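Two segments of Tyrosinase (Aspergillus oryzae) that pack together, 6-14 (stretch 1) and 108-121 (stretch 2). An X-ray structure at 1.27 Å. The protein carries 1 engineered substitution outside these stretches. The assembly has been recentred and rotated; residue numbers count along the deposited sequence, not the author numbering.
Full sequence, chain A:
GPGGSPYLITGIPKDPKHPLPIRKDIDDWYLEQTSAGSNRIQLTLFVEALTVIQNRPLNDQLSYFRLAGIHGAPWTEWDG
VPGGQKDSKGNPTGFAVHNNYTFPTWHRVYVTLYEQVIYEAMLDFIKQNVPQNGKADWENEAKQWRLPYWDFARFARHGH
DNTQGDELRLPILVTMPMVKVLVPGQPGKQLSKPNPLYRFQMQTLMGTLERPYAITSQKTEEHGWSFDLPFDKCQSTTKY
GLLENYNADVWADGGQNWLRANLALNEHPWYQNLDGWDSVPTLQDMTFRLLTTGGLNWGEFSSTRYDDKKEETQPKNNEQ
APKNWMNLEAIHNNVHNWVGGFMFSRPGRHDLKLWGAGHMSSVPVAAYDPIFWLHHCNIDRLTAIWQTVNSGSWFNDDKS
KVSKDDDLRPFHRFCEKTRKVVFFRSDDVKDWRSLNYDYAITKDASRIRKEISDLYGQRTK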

ATOM      1  N   PRO A   6     -11.988 -36.777 -10.816  1.00 18.00           N
ATOM      2  CA  PRO A   6     -11.115 -35.756 -11.404  1.00 16.24           C
ATOM      3  C   PRO A   6     -11.912 -34.573 -11.947  1.00 14.97           C
ATOM      4  O   PRO A   6     -13.068 -34.721 -12.327  1.00 17.66           O
ATOM      5  CB  PRO A   6     -10.413 -36.496 -12.547  1.00 19.81           C
ATOM      6  CG  PRO A   6     -11.357 -37.586 -12.908  1.00 22.50           C
ATOM      7  CD  PRO A   6     -12.059 -38.001 -11.656  1.00 20.99           C
ATOM      8  N   TYR A   7     -11.270 -33.417 -11.894  1.00 14.17           N
ATOM      9  CA  TYR A   7     -11.759 -32.187 -12.485  1.00 13.57           C
ATOM     10  C   TYR A   7     -11.272 -32.101 -13.925  1.00 12.67           C
ATOM     11  O   TYR A   7     -10.080 -31.931 -14.177  1.00 18.39           O
ATOM     12  CB  TYR A   7     -11.291 -30.978 -11.684  1.00 14.85           C
ATOM     13  CG  TYR A   7     -11.905 -29.701 -12.213  1.00 15.83           C
ATOM     14  CD1 TYR A   7     -13.173 -29.312 -11.799  1.00 17.81           C
ATOM     15  CD2 TYR A   7     -11.227 -28.911 -13.127  1.00 16.62           C
ATOM     16  CE1 TYR A   7     -13.739 -28.143 -12.292  1.00 18.02           C
ATOM     17  CE2 TYR A   7     -11.785 -27.748 -13.610  1.00 17.25           C
ATOM     18  CZ  TYR A   7     -13.035 -27.361 -13.192  1.00 16.07           C
ATOM     19  OH  TYR A   7     -13.567 -26.193 -13.692  1.00 19.03           O
ATOM     20  N   LEU A   8     -12.174 -32.276 -14.873  1.00 14.09           N
ATOM     21  CA  LEU A   8     -11.753 -32.379 -16.272  1.00 15.37           C
ATOM     22  C   LEU A   8     -11.638 -30.999 -16.901  1.00 15.52           C
ATOM     23  O   LEU A   8     -12.624 -30.272 -16.984  1.00 23.14           O
ATOM     24  CB  LEU A   8     -12.796 -33.231 -17.006  1.00 18.76           C
ATOM     25  CG  LEU A   8     -12.952 -34.641 -16.443  1.00 25.20           C
ATOM     26  CD1 LEU A   8     -14.024 -35.405 -17.197  1.00 33.25           C
ATOM     27  CD2 LEU A   8     -11.626 -35.400 -16.515  1.00 24.62           C
ATOM     28  N   ILE A   9     -10.422 -30.630 -17.281  1.00 13.56           N
ATOM     29  CA  ILE A   9     -10.159 -29.296 -17.819  1.00 12.53           C
ATOM     30  C   ILE A   9     -10.402 -29.303 -19.321  1.00 13.40           C
ATOM     31  O   ILE A   9      -9.887 -30.143 -20.056  1.00 16.30           O
ATOM     32  CB  ILE A   9      -8.730 -28.840 -17.480  1.00 13.17           C
ATOM     33  CG1 ILE A   9      -8.554 -28.767 -15.948  1.00 14.35           C
ATOM     34  CG2 ILE A   9      -8.361 -27.528 -18.143  1.00 15.86           C
ATOM     35  CD1 ILE A   9      -7.114 -28.935 -15.504  1.00 14.42           C
ATOM     36  N   THR A  10     -11.218 -28.355 -19.771  1.00 13.30           N
ATOM     37  CA  THR A  10     -11.662 -28.258 -21.146  1.00 14.66           C
ATOM     38  C   THR A  10     -11.468 -26.853 -21.699  1.00 14.47           C
ATOM     39  O   THR A  10     -11.533 -26.658 -22.907  1.00 16.02           O
ATOM     40  CB  THR A  10     -13.177 -28.543 -21.251  1.00 15.84           C
ATOM     41  OG1 THR A  10     -13.872 -27.664 -20.355  1.00 16.73           O
ATOM     42  CG2 THR A  10     -13.467 -29.963 -20.788  1.00 20.72           C
ATOM     43  N   GLY A  11     -11.285 -25.866 -20.829  1.00 12.63           N
ATOM     44  CA  GLY A  11     -11.521 -24.498 -21.265  1.00 13.41           C
ATOM     45  C   GLY A  11     -13.009 -24.205 -21.208  1.00 12.62           C
ATOM     46  O   GLY A  11     -13.826 -25.119 -20.953  1.00 15.00           O
ATOM     47  N   ILE A  12     -13.391 -22.946 -21.366  1.00 12.97           N
ATOM     48  CA  ILE A  12     -14.832 -22.620 -21.318  1.00 13.35           C
ATOM     49  C   ILE A  12     -15.548 -23.317 -22.467  1.00 13.28           C
ATOM     50  O   ILE A  12     -15.051 -23.345 -23.611  1.00 14.85           O
ATOM     51  CB  ILE A  12     -15.001 -21.093 -21.366  1.00 12.41           C
ATOM     52  CG1 ILE A  12     -14.479 -20.472 -20.062  1.00 11.90           C
ATOM     53  CG2 ILE A  12     -16.445 -20.695 -21.649  1.00 13.47           C
ATOM     54  CD1 ILE A  12     -14.348 -18.977 -20.068  1.00 12.66           C
ATOM     55  N   PRO A  13     -16.665 -23.995 -22.210  1.00 15.40           N
ATOM     56  CA  PRO A  13     -17.335 -24.798 -23.248  1.00 17.23           C
ATOM     57  C   PRO A  13     -17.705 -23.936 -24.449  1.00 18.05           C
ATOM     58  O   PRO A  13     -18.006 -22.745 -24.373  1.00 19.26           O
ATOM     59  CB  PRO A  13     -18.594 -25.342 -22.561  1.00 20.00           C
ATOM     60  CG  PRO A  13     -18.228 -25.336 -21.104  1.00 21.61           C
ATOM     61  CD  PRO A  13     -17.337 -24.139 -20.906  1.00 16.83           C
ATOM     62  N   LYS A  14     -17.675 -24.586 -25.608  1.00 19.78           N
ATOM     63  CA  LYS A  14     -17.977 -23.931 -26.867  1.00 19.72           C
ATOM     64  C   LYS A  14     -19.472 -23.704 -27.014  1.00 24.87           C
ATOM     65  O   LYS A  14     -20.317 -24.590 -26.795  1.00 30.41           O
ATOM     66  CB  LYS A  14     -17.419 -24.777 -28.016  1.00 27.01           C
TER
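Stretch 2 108-121: RVYVTLYEQVIYEA

How does stretch 2 lie on stretch 1? All of 108-121 is helix, a segment of a longer one, whereas 6-14 is an irregular strip, extended through Tyr 7 to Ile 9 and bent at Thr 10 and Gly 11. The strip runs across the helix, so that Tyr 7 reaches Glu 120 while Ile 9 reaches Val 109. Ile 9 CA lies 6.1 Å from Leu 113 CA, and Ile 12 CA 5.4 Å from Gln 116 CA. Together they bury 649 Å².

Which bumps fill which hollows at the start of the strip? Tyr 7 points toward the helix and occupies the space bordered by Leu 113, Gln 116, Val 117 and Glu 120. Its ring packs beside Leu 113, with Tyr 7 CE2 3.5 Å from Leu 113 CD1, while Tyr 7 CZ comes within 4.0 Å of Val 117 CG2. At the ring edge, Tyr 7 OH donates a hydrogen bond to Glu 120 OE1 (2.7 Å). Ile 9 leaves its backbone sideways, but its end lies against Val 109 and Leu 113: Ile 9 CG1 is 3.9 Å from Leu 113 CD1, and Ile 9 CD1 is 4.3 Å from Val 109 CG1.

What holds the backbone of the strip? Gln 116, fully extended through chi1 and chi2, brings its amide to the loop. Gln 116 OE1 accepts from Thr 10 N (2.8 Å) and Gly 11 N (3.0 Å); Gln 116 NE2 gives a weak bond to Leu 8 O (3.3 Å). Gly 11 CA sits 3.6 Å from Thr 112 CG2. Separately, its backbone angles call for glycine, since a CB would be jammed against the preceding carbonyl O.

How does the contact finish? Ile 12 lies against Glu 115 and Tyr 119, its CD1 3.9 Å from Glu 115 CG, its CG1 3.6 Å from Tyr 119 CB and its CG2 over one ring face, 3.6 Å from the centroid and nearly on the normal. Pro 13 CD adds a contact with Tyr 119 CE2 at 3.6 Å. A water bridges Pro 13 O (2.6 Å) and Tyr 119 OH (3.0 Å).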

ATOM      1  N   ARG A 108       0.150 -22.982 -19.733  1.00  8.79           N
ATOM      2  CA  ARG A 108      -1.011 -22.788 -20.592  1.00  9.14           C
ATOM      3  C   ARG A 108      -2.203 -23.511 -19.987  1.00  8.58           C
ATOM      4  O   ARG A 108      -3.313 -22.956 -19.920  1.00 10.14           O
ATOM      5  CB  ARG A 108      -0.707 -23.290 -22.009  1.00  9.85           C
ATOM      6  CG  ARG A 108      -1.943 -23.234 -22.929  1.00 10.16           C
ATOM      7  CD  ARG A 108      -1.560 -23.338 -24.407  1.00 10.32           C
ATOM      8  NE  ARG A 108      -0.913 -22.118 -24.870  1.00  9.33           N
ATOM      9  CZ  ARG A 108      -0.278 -21.951 -26.012  1.00 10.04           C
ATOM     10  NH1 ARG A 108      -0.173 -22.916 -26.922  1.00 11.24           N
ATOM     11  NH2 ARG A 108       0.282 -20.768 -26.272  1.00 10.25           N
ATOM     12  N   VAL A 109      -1.993 -24.763 -19.547  1.00  9.48           N
ATOM     13  CA  VAL A 109      -3.099 -25.520 -18.946  1.00  9.65           C
ATOM     14  C   VAL A 109      -3.498 -24.911 -17.616  1.00  9.26           C
ATOM     15  O   VAL A 109      -4.698 -24.805 -17.293  1.00  9.71           O
ATOM     16  CB  VAL A 109      -2.718 -27.005 -18.791  1.00 10.22           C
ATOM     17  CG1 VAL A 109      -3.893 -27.791 -18.190  1.00 12.04           C
ATOM     18  CG2 VAL A 109      -2.321 -27.670 -20.108  1.00 11.67           C
ATOM     19  N   TYR A 110      -2.536 -24.478 -16.802  1.00  8.69           N
ATOM     20  CA  TYR A 110      -2.838 -23.906 -15.479  1.00  9.26           C
ATOM     21  C   TYR A 110      -3.715 -22.676 -15.608  1.00  9.18           C
ATOM     22  O   TYR A 110      -4.701 -22.542 -14.858  1.00  9.86           O
ATOM     23  CB  TYR A 110      -1.524 -23.554 -14.801  1.00  9.31           C
ATOM     24  CG  TYR A 110      -1.556 -23.277 -13.318  1.00  8.78           C
ATOM     25  CD1 TYR A 110      -2.446 -23.887 -12.450  1.00  9.28           C
ATOM     26  CD2 TYR A 110      -0.627 -22.384 -12.775  1.00  8.88           C
ATOM     27  CE1 TYR A 110      -2.435 -23.629 -11.088  1.00  9.17           C
ATOM     28  CE2 TYR A 110      -0.572 -22.136 -11.407  1.00  8.44           C
ATOM     29  CZ  TYR A 110      -1.497 -22.747 -10.569  1.00  9.61           C
ATOM     30  OH  TYR A 110      -1.413 -22.471  -9.221  1.00 10.22           O
ATOM     31  N   VAL A 111      -3.372 -21.781 -16.541  1.00  9.48           N
ATOM     32  CA  VAL A 111      -4.171 -20.557 -16.721  1.00  9.70           C
ATOM     33  C   VAL A 111      -5.585 -20.910 -17.188  1.00  8.90           C
ATOM     34  O   VAL A 111      -6.560 -20.294 -16.748  1.00 10.80           O
ATOM     35  CB  VAL A 111      -3.483 -19.622 -17.719  1.00  9.19           C
ATOM     36  CG1 VAL A 111      -4.389 -18.435 -18.101  1.00 10.18           C
ATOM     37  CG2 VAL A 111      -2.175 -19.089 -17.139  1.00 11.25           C
ATOM     38  N   THR A 112      -5.714 -21.918 -18.047  1.00 10.17           N
ATOM     39  CA  THR A 112      -7.022 -22.341 -18.538  1.00  9.42           C
ATOM     40  C   THR A 112      -7.849 -22.941 -17.406  1.00  9.98           C
ATOM     41  O   THR A 112      -9.065 -22.720 -17.329  1.00 10.29           O
ATOM     42  CB  THR A 112      -6.841 -23.382 -19.651  1.00 12.84           C
ATOM     43  OG1 THR A 112      -6.196 -22.743 -20.762  1.00 18.78           O
ATOM     44  CG2 THR A 112      -8.174 -23.913 -20.165  1.00 18.79           C
ATOM     45  N   LEU A 113      -7.242 -23.689 -16.494  1.00  9.50           N
ATOM     46  CA  LEU A 113      -7.964 -24.193 -15.325  1.00  9.59           C
ATOM     47  C   LEU A 113      -8.578 -23.030 -14.547  1.00 10.15           C
ATOM     48  O   LEU A 113      -9.745 -23.067 -14.162  1.00 10.82           O
ATOM     49  CB  LEU A 113      -7.011 -25.001 -14.435  1.00 10.43           C
ATOM     50  CG  LEU A 113      -7.445 -25.320 -13.015  1.00  9.49           C
ATOM     51  CD1 LEU A 113      -8.712 -26.178 -12.987  1.00 12.02           C
ATOM     52  CD2 LEU A 113      -6.336 -26.014 -12.226  1.00 10.15           C
ATOM     53  N   TYR A 114      -7.774 -22.004 -14.270  1.00  9.74           N
ATOM     54  CA  TYR A 114      -8.243 -20.854 -13.483  1.00  9.97           C
ATOM     55  C   TYR A 114      -9.411 -20.175 -14.194  1.00  9.36           C
ATOM     56  O   TYR A 114     -10.430 -19.878 -13.576  1.00 10.78           O
ATOM     57  CB  TYR A 114      -7.105 -19.880 -13.330  1.00 10.15           C
ATOM     58  CG  TYR A 114      -7.238 -18.684 -12.430  1.00 10.18           C
ATOM     59  CD1 TYR A 114      -7.406 -18.799 -11.061  1.00 10.58           C
ATOM     60  CD2 TYR A 114      -7.135 -17.400 -12.971  1.00  9.37           C
ATOM     61  CE1 TYR A 114      -7.505 -17.692 -10.231  1.00 10.94           C
ATOM     62  CE2 TYR A 114      -7.208 -16.292 -12.152  1.00  9.52           C
ATOM     63  CZ  TYR A 114      -7.397 -16.437 -10.794  1.00 10.56           C
ATOM     64  OH  TYR A 114      -7.448 -15.321 -10.000  1.00 10.34           O
ATOM     65  N   GLU A 115      -9.218 -19.934 -15.488  1.00  9.71           N
ATOM     66  CA  GLU A 115     -10.276 -19.314 -16.292  1.00 10.38           C
ATOM     67  C   GLU A 115     -11.567 -20.123 -16.263  1.00  9.98           C
ATOM     68  O   GLU A 115     -12.669 -19.554 -16.158  1.00 11.50           O
ATOM     69  CB  GLU A 115      -9.777 -19.166 -17.728  1.00 10.67           C
ATOM     70  CG  GLU A 115     -10.754 -18.572 -18.723  1.00 11.23           C
ATOM     71  CD  GLU A 115     -10.102 -18.462 -20.091  1.00 11.24           C
ATOM     72  OE1 GLU A 115      -9.812 -17.340 -20.527  1.00 11.09           O
ATOM     73  OE2 GLU A 115      -9.841 -19.524 -20.707  1.00 12.29           O
ATOM     74  N   GLN A 116     -11.429 -21.456 -16.357  1.00 10.37           N
ATOM     75  CA  GLN A 116     -12.619 -22.298 -16.404  1.00 10.69           C
ATOM     76  C   GLN A 116     -13.342 -22.266 -15.065  1.00 11.08           C
ATOM     77  O   GLN A 116     -14.568 -22.212 -15.011  1.00 11.56           O
ATOM     78  CB  GLN A 116     -12.213 -23.735 -16.755  1.00 11.67           C
ATOM     79  CG  GLN A 116     -13.411 -24.687 -16.882  1.00 14.44           C
ATOM     80  CD  GLN A 116     -12.976 -26.096 -17.234  1.00 13.66           C
ATOM     81  OE1 GLN A 116     -12.026 -26.292 -17.986  1.00 14.41           O
ATOM     82  NE2 GLN A 116     -13.643 -27.097 -16.680  1.00 16.35           N
ATOM     83  N   VAL A 117     -12.592 -22.369 -13.970  1.00 11.42           N
ATOM     84  CA  VAL A 117     -13.195 -22.331 -12.633  1.00 10.66           C
ATOM     85  C   VAL A 117     -13.929 -21.021 -12.413  1.00  9.48           C
ATOM     86  O   VAL A 117     -15.036 -20.979 -11.858  1.00 11.31           O
ATOM     87  CB  VAL A 117     -12.124 -22.560 -11.550  1.00 11.51           C
ATOM     88  CG1 VAL A 117     -12.672 -22.269 -10.162  1.00 11.58           C
ATOM     89  CG2 VAL A 117     -11.613 -24.003 -11.664  1.00 11.84           C
ATOM     90  N   ILE A 118     -13.300 -19.913 -12.828  1.00 10.18           N
ATOM     91  CA  ILE A 118     -13.972 -18.618 -12.738  1.00 10.18           C
ATOM     92  C   ILE A 118     -15.265 -18.555 -13.531  1.00 10.31           C
ATOM     93  O   ILE A 118     -16.306 -18.132 -12.988  1.00 11.69           O
ATOM     94  CB  ILE A 118     -13.004 -17.489 -13.162  1.00 10.85           C
ATOM     95  CG1 ILE A 118     -11.850 -17.345 -12.163  1.00 11.41           C
ATOM     96  CG2 ILE A 118     -13.787 -16.179 -13.311  1.00 13.41           C
ATOM     97  CD1 ILE A 118     -10.700 -16.518 -12.711  1.00 11.88           C
ATOM     98  N   TYR A 119     -15.249 -18.998 -14.779  1.00 11.01           N
ATOM     99  CA  TYR A 119     -16.443 -19.040 -15.609  1.00 11.30           C
ATOM    100  C   TYR A 119     -17.537 -19.857 -14.938  1.00 12.38           C
ATOM    101  O   TYR A 119     -18.689 -19.447 -14.896  1.00 13.70           O
ATOM    102  CB  TYR A 119     -16.089 -19.654 -16.966  1.00 12.38           C
ATOM    103  CG  TYR A 119     -17.275 -19.997 -17.844  1.00 12.41           C
ATOM    104  CD1 TYR A 119     -17.916 -19.019 -18.602  1.00 14.44           C
ATOM    105  CD2 TYR A 119     -17.736 -21.319 -17.937  1.00 13.49           C
ATOM    106  CE1 TYR A 119     -19.006 -19.344 -19.429  1.00 15.27           C
ATOM    107  CE2 TYR A 119     -18.805 -21.631 -18.751  1.00 14.58           C
ATOM    108  CZ  TYR A 119     -19.437 -20.651 -19.483  1.00 15.95           C
ATOM    109  OH  TYR A 119     -20.497 -21.000 -20.291  1.00 19.95           O
ATOM    110  N   GLU A 120     -17.196 -21.041 -14.425  1.00 12.35           N
ATOM    111  CA  GLU A 120     -18.217 -21.848 -13.735  1.00 12.98           C
ATOM    112  C   GLU A 120     -18.813 -21.134 -12.533  1.00 13.52           C
ATOM    113  O   GLU A 120     -20.038 -21.214 -12.319  1.00 13.24           O
ATOM    114  CB  GLU A 120     -17.590 -23.206 -13.351  1.00 14.45           C
ATOM    115  CG  GLU A 120     -17.352 -24.048 -14.592  1.00 15.80           C
ATOM    116  CD  GLU A 120     -16.539 -25.307 -14.347  1.00 16.97           C
ATOM    117  OE1 GLU A 120     -16.120 -25.553 -13.202  1.00 23.30           O
ATOM    118  OE2 GLU A 120     -16.310 -26.037 -15.332  1.00 16.56           O
ATOM    119  N   ALA A 121     -17.986 -20.396 -11.784  1.00 12.44           N
ATOM    120  CA  ALA A 121     -18.509 -19.614 -10.668  1.00 12.17           C
ATOM    121  C   ALA A 121     -19.363 -18.464 -11.184  1.00 11.60           C
ATOM    122  O   ALA A 121     -20.349 -18.051 -10.555  1.00 13.51           O
ATOM    123  CB  ALA A 121     -17.371 -19.107  -9.786  1.00 12.75           C
TER
HETATM  124  O   HOH W   1     -11.639 -20.899 -22.521  1.00 13.86           O
HETATM  125  O   HOH W   2     -19.700 -21.075 -23.213  1.00 18.60           O